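Local coordinates for group B streptococcal R4 surface protein (PDB 6S5X) that is a cell-wall-anchored surface protein of Streptococcus agalactiae implicated in infection, represented here by its most N-terminal Rib domain, of immunoglobulin-like fold, at residues V19-P25 and V49-P54; G40-E46 and K60-P66. All blocks are in the same frame, centred on the assembly; numbering follows the deposited sequence. Where two conformers were deposited one is given.

Contact 1: residues V19-P25 and V49-P54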
loop_
_atom_site.group_PDB
_atom_site.type_symbol
_atom_site.label_atom_id
_atom_site.label_comp_id
_atom_site.label_asym_id
_atom_site.label_seq_id
_atom_site.Cartn_x
_atom_site.Cartn_y
_atom_site.Cartn_z
ATOM N N VAL A 19 3.506 -13.787 -1.442
ATOM C CA VAL A 19 3.615 -14.383 -0.122
ATOM C C VAL A 19 3.110 -15.818 -0.196
ATOM O O VAL A 19 2.410 -16.207 -1.132
ATOM C CB VAL A 19 2.850 -13.612 0.980
ATOM C CG1 VAL A 19 3.314 -12.139 1.049
ATOM C CG2 VAL A 19 1.339 -13.685 0.769
ATOM N N ASN A 20 3.456 -16.593 0.830
ATOM C CA ASN A 20 2.966 -17.955 0.948
ATOM C C ASN A 20 1.626 -17.970 1.669
ATOM O O ASN A 20 1.278 -17.058 2.432
ATOM C CB ASN A 20 3.972 -18.820 1.694
ATOM C CG ASN A 20 5.276 -18.957 0.948
ATOM O OD1 ASN A 20 5.297 -19.028 -0.272
ATOM N ND2 ASN A 20 6.378 -18.920 1.682
ATOM N N VAL A 21 0.860 -19.028 1.408
ATOM C CA VAL A 21 -0.395 -19.223 2.118
ATOM C C VAL A 21 -0.174 -19.049 3.610
ATOM O O VAL A 21 0.785 -19.586 4.174
ATOM C CB VAL A 21 -0.984 -20.617 1.834
ATOM C CG1 VAL A 21 -2.133 -20.898 2.775
ATOM C CG2 VAL A 21 -1.478 -20.700 0.380
ATOM N N GLY A 22 -1.063 -18.304 4.255
ATOM C CA GLY A 22 -1.013 -18.100 5.680
ATOM C C GLY A 22 -0.165 -16.931 6.148
ATOM O O GLY A 22 -0.321 -16.501 7.290
ATOM N N GLU A 23 0.736 -16.418 5.315
ATOM C CA GLU A 23 1.596 -15.315 5.722
ATOM C C GLU A 23 0.776 -14.032 5.749
ATOM O O GLU A 23 -0.238 -13.908 5.062
ATOM C CB GLU A 23 2.787 -15.177 4.770
ATOM C CG GLU A 23 3.770 -16.344 4.826
ATOM C CD GLU A 23 5.065 -16.112 4.039
ATOM O OE1 GLU A 23 5.037 -15.532 2.942
ATOM O OE2 GLU A 23 6.131 -16.499 4.553
ATOM N N THR A 24 1.241 -13.053 6.509
ATOM C CA THR A 24 0.504 -11.789 6.589
ATOM C C THR A 24 1.314 -10.679 5.935
ATOM O O THR A 24 2.374 -10.292 6.462
ATOM C CB THR A 24 0.151 -11.428 8.035
ATOM O OG1 THR A 24 -0.564 -12.525 8.627
ATOM C CG2 THR A 24 -0.715 -10.141 8.058
ATOM N N PRO A 25 0.911 -10.179 4.773
ATOM C CA PRO A 25 1.713 -9.149 4.117
ATOM C C PRO A 25 1.638 -7.835 4.865
ATOM O O PRO A 25 0.650 -7.543 5.550
ATOM C CB PRO A 25 1.073 -9.021 2.723
ATOM C CG PRO A 25 -0.357 -9.472 2.909
ATOM C CD PRO A 25 -0.301 -10.507 4.002
ATOM N N VAL A 49 -5.849 -8.662 3.953
ATOM C CA VAL A 49 -5.652 -9.498 2.773
ATOM C C VAL A 49 -5.895 -10.953 3.137
ATOM O O VAL A 49 -5.408 -11.430 4.160
ATOM C CB VAL A 49 -4.242 -9.316 2.216
ATOM C CG1 VAL A 49 -4.048 -10.231 1.030
ATOM C CG2 VAL A 49 -4.057 -7.841 1.866
ATOM N N ASP A 50 -6.668 -11.641 2.305
ATOM C CA ASP A 50 -6.939 -13.072 2.450
ATOM C C ASP A 50 -5.754 -13.875 1.915
ATOM O O ASP A 50 -5.440 -13.807 0.725
ATOM C CB ASP A 50 -8.222 -13.429 1.697
ATOM C CG ASP A 50 -8.346 -14.902 1.444
ATOM O OD1 ASP A 50 -7.930 -15.654 2.335
ATOM O OD2 ASP A 50 -8.879 -15.315 0.391
ATOM N N THR A 51 -5.074 -14.615 2.788
ATOM C CA THR A 51 -3.982 -15.475 2.340
ATOM C C THR A 51 -4.240 -16.937 2.683
ATOM O O THR A 51 -3.297 -17.746 2.699
ATOM C CB THR A 51 -2.633 -15.041 2.925
ATOM O OG1 THR A 51 -2.603 -15.251 4.347
ATOM C CG2 THR A 51 -2.351 -13.590 2.618
ATOM N N ALA A 52 -5.494 -17.310 2.943
ATOM C CA ALA A 52 -5.793 -18.684 3.335
ATOM C C ALA A 52 -5.746 -19.653 2.172
ATOM O O ALA A 52 -5.603 -20.862 2.397
ATOM C CB ALA A 52 -7.172 -18.740 3.996
ATOM N N THR A 53 -5.821 -19.151 0.938
ATOM C CA THR A 53 -5.712 -19.970 -0.260
ATOM C C THR A 53 -4.904 -19.238 -1.312
ATOM O O THR A 53 -4.850 -17.995 -1.320
ATOM C CB THR A 53 -7.087 -20.297 -0.849
ATOM O OG1 THR A 53 -7.705 -19.076 -1.272
ATOM C CG2 THR A 53 -7.991 -20.987 0.201
ATOM N N PRO A 54 -4.283 -19.964 -2.230
ATOM C CA PRO A 54 -3.480 -19.316 -3.266
ATOM C C PRO A 54 -4.345 -18.526 -4.236
ATOM O O PRO A 54 -5.535 -18.791 -4.415
ATOM C CB PRO A 54 -2.787 -20.493 -3.964
ATOM C CG PRO A 54 -3.724 -21.680 -3.742
ATOM C CD PRO A 54 -4.335 -21.437 -2.389
#
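Gly22 and Thr51 face each other with their CA atoms 5.2 Å apart, where the type II turn Asn20-Glu23 at the end of strand 17-20 meets 49-54, in the loop leading from strand 42-45 to strand 55-64. Two hydrogen bonds join turn and loop: Gly22 N gives to Thr51 O at 2.8 Å, arriving from above the carbonyl plane, and Thr51 OG1 gives to Glu23 O, also at 2.8 Å. A chi1 of 67° sets OG1 between the backbone N and the carbonyl carbon of Thr51, turned to the Glu23 carbonyl, and leaves CG2 facing the CD atom of the Pro25 ring, 4.0 Å away. Beyond it the Pro25 ring lays CG against Val49 CB, 3.9 Å away. On the other flank Val21 sets CG1 beside the Thr51 and Ala52 carbonyl oxygens, while its CG2 reaches Pro54 CD at 4.0 Å. Each segment also has a side-chain-to-backbone bond of its own: Glu23 OE1 accepts from Asn20 N at 2.8 Å, and Asp50 OD1 closes an Asx turn by accepting from Ala52 N. Thr51 thus uses both carbonyl and hydroxyl on the turn, and two polar bonds flanked by small apolar contacts tie this surface loop to the end of edge strand 17-20.

Contact 2: residues G40-E46 and K60-P66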
loop_
_atom_site.group_PDB
_atom_site.type_symbol
_atom_site.label_atom_id
_atom_site.label_comp_id
_atom_site.label_asym_id
_atom_site.label_seq_id
_atom_site.Cartn_x
_atom_site.Cartn_y
_atom_site.Cartn_z
ATOM N N GLY A 40 6.926 10.561 8.219
ATOM C CA GLY A 40 5.689 10.455 8.972
ATOM C C GLY A 40 4.484 9.947 8.205
ATOM O O GLY A 40 3.429 9.703 8.820
ATOM N N THR A 41 4.600 9.775 6.900
ATOM C CA THR A 41 3.536 9.152 6.119
ATOM C C THR A 41 3.318 7.720 6.598
ATOM O O THR A 41 4.283 6.993 6.862
ATOM C CB THR A 41 3.915 9.143 4.628
ATOM O OG1 THR A 41 4.126 10.481 4.150
ATOM C CG2 THR A 41 2.830 8.496 3.830
ATOM N N THR A 42 2.049 7.310 6.705
ATOM C CA THR A 42 1.668 5.950 7.068
ATOM C C THR A 42 1.046 5.248 5.870
ATOM O O THR A 42 0.473 5.884 4.981
ATOM C CB THR A 42 0.673 5.929 8.231
ATOM O OG1 THR A 42 -0.572 6.492 7.806
ATOM C CG2 THR A 42 1.224 6.701 9.405
ATOM N N VAL A 43 1.174 3.923 5.857
ATOM C CA VAL A 43 0.564 3.093 4.836
ATOM C C VAL A 43 -0.168 1.946 5.527
ATOM O O VAL A 43 0.280 1.433 6.564
ATOM C CB VAL A 43 1.595 2.564 3.819
ATOM C CG1 VAL A 43 2.239 3.697 3.056
ATOM C CG2 VAL A 43 2.629 1.773 4.514
ATOM N N ALA A 44 -1.336 1.604 5.002
ATOM C CA ALA A 44 -2.120 0.513 5.546
ATOM C C ALA A 44 -2.933 -0.110 4.438
ATOM O O ALA A 44 -3.351 0.572 3.499
ATOM C CB ALA A 44 -3.044 1.008 6.665
ATOM N N PHE A 45 -3.196 -1.406 4.563
ATOM C CA PHE A 45 -4.170 -1.997 3.656
ATOM C C PHE A 45 -5.562 -1.486 4.007
ATOM O O PHE A 45 -5.897 -1.307 5.172
ATOM C CB PHE A 45 -4.141 -3.519 3.723
ATOM C CG PHE A 45 -2.954 -4.122 3.052
ATOM C CD1 PHE A 45 -2.744 -3.958 1.703
ATOM C CD2 PHE A 45 -2.041 -4.837 3.786
ATOM C CE1 PHE A 45 -1.650 -4.517 1.075
ATOM C CE2 PHE A 45 -0.946 -5.419 3.168
ATOM C CZ PHE A 45 -0.748 -5.241 1.814
ATOM N N GLU A 46 -6.375 -1.213 2.989
ATOM C CA GLU A 46 -7.730 -0.762 3.283
ATOM C C GLU A 46 -8.494 -1.844 4.030
ATOM O O GLU A 46 -9.302 -1.562 4.925
ATOM C CB GLU A 46 -8.450 -0.376 2.001
ATOM C CG GLU A 46 -9.800 0.261 2.271
ATOM C CD GLU A 46 -10.496 0.728 1.008
ATOM O OE1 GLU A 46 -10.783 -0.118 0.140
ATOM O OE2 GLU A 46 -10.752 1.946 0.886
ATOM N N LYS A 60 -5.891 -2.683 -1.666
ATOM C CA LYS A 60 -5.685 -1.243 -1.787
ATOM C C LYS A 60 -4.829 -0.775 -0.624
ATOM O O LYS A 60 -5.107 -1.127 0.530
ATOM C CB LYS A 60 -7.020 -0.484 -1.804
ATOM C CG LYS A 60 -7.929 -0.788 -2.994
ATOM C CD LYS A 60 -9.199 0.053 -2.926
ATOM C CE LYS A 60 -8.911 1.547 -3.054
ATOM N NZ LYS A 60 -8.308 1.900 -4.378
ATOM N N VAL A 61 -3.779 -0.010 -0.912
ATOM C CA VAL A 61 -2.964 0.604 0.132
ATOM C C VAL A 61 -3.407 2.060 0.274
ATOM O O VAL A 61 -3.447 2.807 -0.712
ATOM C CB VAL A 61 -1.464 0.506 -0.173
ATOM C CG1 VAL A 61 -0.667 1.188 0.901
ATOM C CG2 VAL A 61 -1.031 -0.945 -0.298
ATOM N N VAL A 62 -3.780 2.431 1.488
ATOM C CA VAL A 62 -4.114 3.805 1.837
ATOM C C VAL A 62 -2.869 4.467 2.411
ATOM O O VAL A 62 -2.294 3.997 3.398
ATOM C CB VAL A 62 -5.278 3.870 2.833
ATOM C CG1 VAL A 62 -5.590 5.317 3.146
ATOM C CG2 VAL A 62 -6.490 3.199 2.262
ATOM N N VAL A 63 -2.458 5.542 1.772
ATOM C CA VAL A 63 -1.269 6.312 2.115
ATOM C C VAL A 63 -1.761 7.597 2.758
ATOM O O VAL A 63 -2.456 8.388 2.111
ATOM C CB VAL A 63 -0.424 6.612 0.871
ATOM C CG1 VAL A 63 0.835 7.409 1.232
ATOM C CG2 VAL A 63 -0.078 5.352 0.137
ATOM N N THR A 64 -1.459 7.792 4.039
ATOM C CA THR A 64 -1.960 8.940 4.789
ATOM C C THR A 64 -0.798 9.857 5.127
ATOM O O THR A 64 0.121 9.470 5.849
ATOM C CB THR A 64 -2.694 8.515 6.060
ATOM O OG1 THR A 64 -3.770 7.627 5.722
ATOM C CG2 THR A 64 -3.281 9.763 6.742
ATOM N N TYR A 65 -0.843 11.060 4.617
ATOM C CA TYR A 65 0.223 12.026 4.825
ATOM C C TYR A 65 0.025 12.775 6.147
ATOM O O TYR A 65 -1.078 12.808 6.708
ATOM C CB TYR A 65 0.258 13.018 3.651
ATOM C CG TYR A 65 0.510 12.333 2.327
ATOM C CD1 TYR A 65 1.780 11.874 1.994
ATOM C CD2 TYR A 65 -0.523 12.094 1.428
ATOM C CE1 TYR A 65 2.004 11.212 0.792
ATOM C CE2 TYR A 65 -0.310 11.456 0.250
ATOM C CZ TYR A 65 0.959 11.005 -0.079
ATOM O OH TYR A 65 1.148 10.344 -1.277
ATOM N N PRO A 66 1.085 13.416 6.653
ATOM C CA PRO A 66 0.990 14.090 7.962
ATOM C C PRO A 66 -0.029 15.206 8.018
ATOM O O PRO A 66 -0.503 15.531 9.115
ATOM C CB PRO A 66 2.415 14.644 8.183
ATOM C CG PRO A 66 3.291 13.715 7.415
ATOM C CD PRO A 66 2.474 13.353 6.169
HETATM O O HOH W 1 0.841 10.621 8.455
HETATM O O HOH W 2 -2.419 5.135 5.956
#
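Thr41 meets the 60-66 segment just before strand 42-45 pairs antiparallel with strand 60-64. Its CB lies 4.0 Å from Thr64 O. There the side chain forks: chi1 of -59° puts OG1 beside the backbone N and CG2 anti to it. CG2 presses on Val63 CG1 at 3.5 Å, a close approach for two methyl groups, while OG1 sits beside Tyr65 CD1 and bonds to the Pro38 carbonyl. Farther along, Thr42 and Ala44 exchange paired backbone hydrogen bonds with Thr64 and Val62, and Glu46 N continues the series to Lys60 O at 2.8 Å. Val43, Phe45, Val61 and Val63 share one face; there Val61 CG2 approaches Phe45 CE1 obliquely at 3.9 Å. Thr42, Ala44, Val62 and Thr64 share the other, where a water joins Thr42 OG1, Thr64 OG1 and Val62 O, to which it donates at 2.8 Å. A second water donates to both Gly40 O and Thr64 O. Glu46 and Lys60 run side by side, but the Lys60 ammonium forms its salt bridge with Asp74. In this beta hairpin strand 42-45 is an outermost strand of the mixed sheet; strand 55-64 is an inner strand, hydrogen-bonded through the backbones of Val61 and Val63 to strand 70-80 on its other edge.

Contacts 1 and 2 have centres 21 Å apart in the Rib domain, and their segments alternate along the chain: 19-25, 40-46, 49-54, 60-66. Contact 1 reaches the sheet through strand 17-20, one outer strand, and contact 2 through the hairpin containing the other; strand 70-80 lies between them, its backbone bonded to Val19 and Val21 on one edge and to strand 55-64 on the other. They meet directly where Pro25 O packs on Phe45 CE2 at 3.6 Å. The sodium ion belongs to the contact 2 end: the Tyr65 side chain is about 5 Å from it, and Tyr65 OH bonds to Asp71, which with Ala7 and Asn10 forms the metal site.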